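Local coordinates for extracellular solute-binding protein family 1 (Arthrobacter chlorophenolicus, PDB 4R2F) that probably serves as the extracellular sugar-binding component of an ABC-type transporter, and holds the disaccharide laminaribiose in its pocket, at residues A[138-143]-A[148-153]. Residues are numbered along the deposited sequence; the frame is centred on the assembly and turned at random.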
# COMPACT_ATOMS: atom_id res chain seq x y z
N GLU A 138 -9.57 13.40 7.66
CA GLU A 138 -11.00 13.42 7.34
C GLU A 138 -11.58 12.13 6.73
O GLU A 138 -12.73 11.78 7.02
CB GLU A 138 -11.29 14.61 6.38
CG GLU A 138 -11.07 15.97 7.04
CD GLU A 138 -9.70 16.63 6.81
OE1 GLU A 138 -8.65 15.95 6.59
OE2 GLU A 138 -9.70 17.88 6.87
N PRO A 139 -10.80 11.41 5.90
CA PRO A 139 -11.33 10.13 5.43
C PRO A 139 -11.80 9.17 6.53
O PRO A 139 -12.54 8.25 6.24
CB PRO A 139 -10.12 9.51 4.71
CG PRO A 139 -9.38 10.70 4.18
CD PRO A 139 -9.46 11.68 5.32
N PHE A 140 -11.33 9.37 7.76
CA PHE A 140 -11.60 8.45 8.85
C PHE A 140 -12.74 8.87 9.75
O PHE A 140 -13.10 8.17 10.70
CB PHE A 140 -10.31 8.25 9.64
CG PHE A 140 -9.24 7.63 8.82
CD1 PHE A 140 -9.30 6.28 8.52
CD2 PHE A 140 -8.25 8.40 8.25
CE1 PHE A 140 -8.36 5.69 7.71
CE2 PHE A 140 -7.30 7.82 7.44
CZ PHE A 140 -7.36 6.46 7.17
N LYS A 141 -13.36 10.01 9.41
CA LYS A 141 -14.44 10.53 10.22
C LYS A 141 -15.74 9.87 9.77
O LYS A 141 -16.04 9.87 8.59
CB LYS A 141 -14.53 12.04 10.04
CG LYS A 141 -15.50 12.72 10.99
CD LYS A 141 -15.78 14.14 10.53
CE LYS A 141 -16.72 14.89 11.46
NZ LYS A 141 -17.22 16.14 10.82
N THR A 142 -16.48 9.32 10.73
CA THR A 142 -17.82 8.79 10.49
C THR A 142 -18.80 9.46 11.44
O THR A 142 -18.40 10.14 12.37
CB THR A 142 -17.91 7.25 10.71
OG1 THR A 142 -17.86 6.95 12.11
CG2 THR A 142 -16.78 6.51 9.98
N SER A 143 -20.08 9.20 11.22
CA SER A 143 -21.15 9.63 12.13
C SER A 143 -20.85 9.34 13.61
O SER A 143 -21.19 10.13 14.47
CB SER A 143 -22.48 8.92 11.76
OG SER A 143 -22.76 8.97 10.37
N ALA A 148 -9.99 5.62 13.04
CA ALA A 148 -8.54 5.42 13.16
C ALA A 148 -7.85 6.75 12.93
O ALA A 148 -8.51 7.75 12.64
CB ALA A 148 -8.05 4.41 12.13
N VAL A 149 -6.52 6.76 13.06
CA VAL A 149 -5.71 7.96 12.84
C VAL A 149 -4.65 7.67 11.78
O VAL A 149 -3.93 6.67 11.88
CB VAL A 149 -5.04 8.39 14.16
CG1 VAL A 149 -4.20 9.63 13.97
CG2 VAL A 149 -6.08 8.62 15.24
N PRO A 150 -4.53 8.55 10.76
CA PRO A 150 -3.53 8.26 9.73
C PRO A 150 -2.11 8.27 10.24
O PRO A 150 -1.80 9.05 11.13
CB PRO A 150 -3.71 9.41 8.73
CG PRO A 150 -4.27 10.53 9.56
CD PRO A 150 -5.19 9.85 10.52
N TRP A 151 -1.24 7.44 9.68
CA TRP A 151 0.19 7.49 10.08
C TRP A 151 1.17 7.52 8.92
O TRP A 151 2.30 7.95 9.06
CB TRP A 151 0.54 6.40 11.11
CG TRP A 151 0.79 5.01 10.59
CD1 TRP A 151 -0.16 4.10 10.17
CD2 TRP A 151 2.05 4.35 10.43
NE1 TRP A 151 0.45 2.95 9.74
CE2 TRP A 151 1.80 3.06 9.91
CE3 TRP A 151 3.37 4.72 10.71
CZ2 TRP A 151 2.82 2.15 9.66
CZ3 TRP A 151 4.38 3.83 10.44
CH2 TRP A 151 4.10 2.54 9.93
N GLN A 152 0.74 7.05 7.75
CA GLN A 152 1.55 7.13 6.56
C GLN A 152 0.69 6.90 5.34
O GLN A 152 -0.45 6.42 5.44
CB GLN A 152 2.75 6.16 6.59
CG GLN A 152 2.46 4.72 7.03
CD GLN A 152 2.34 3.72 5.89
OE1 GLN A 152 1.78 4.00 4.83
NE2 GLN A 152 2.85 2.52 6.13
N LEU A 153 1.27 7.28 4.19
CA LEU A 153 0.65 7.14 2.91
C LEU A 153 1.52 6.28 2.04
O LEU A 153 2.62 6.66 1.65
CB LEU A 153 0.45 8.50 2.26
CG LEU A 153 -0.50 9.47 2.97
CD1 LEU A 153 -0.26 10.90 2.50
CD2 LEU A 153 -1.93 9.04 2.74
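Phe140 leans over the backbone of the strand that returns from the hairpin turn and meets Ala148 and Pro150. Its CB lies 3.5 Å from Ala148 O, and CD1 comes within 4.3 Å of Ala148 CB. On the other branch, CD2 is 4.1 Å from Pro150 CD and CE2 is 4.1 Å from Pro150 CB; Ala148 O and Pro150 CD both approach the ring obliquely. The side-chain packing is apolar, but it also buries Ala148 O, which has no hydrogen-bonding partner. The Phe140 CA–CB bond points toward segment 148-153, and chi1 of -63°, with CG opposite the carbonyl carbon, then brings one ring branch to each partner. Pro139 CB packs on one face of the Phe140 ring, offset to the rim. This is packing within a beta hairpin: the 3-10 turn 138-140, closed by Lys141 N donating to Glu138 O, leads into strand 141-142 and lays Phe140 against strand 145-161, about 9 Å from a glucose unit of the bound laminaribiose and not touching it. Backbone bonding between Phe140 and Val147 ties the turn to the same strand. Beyond the hairpin, Asn312 of the antiparallel strand 306-316 touches both Phe140 and Ala148, and helix 103-109 packs on Ala148 through Ala104.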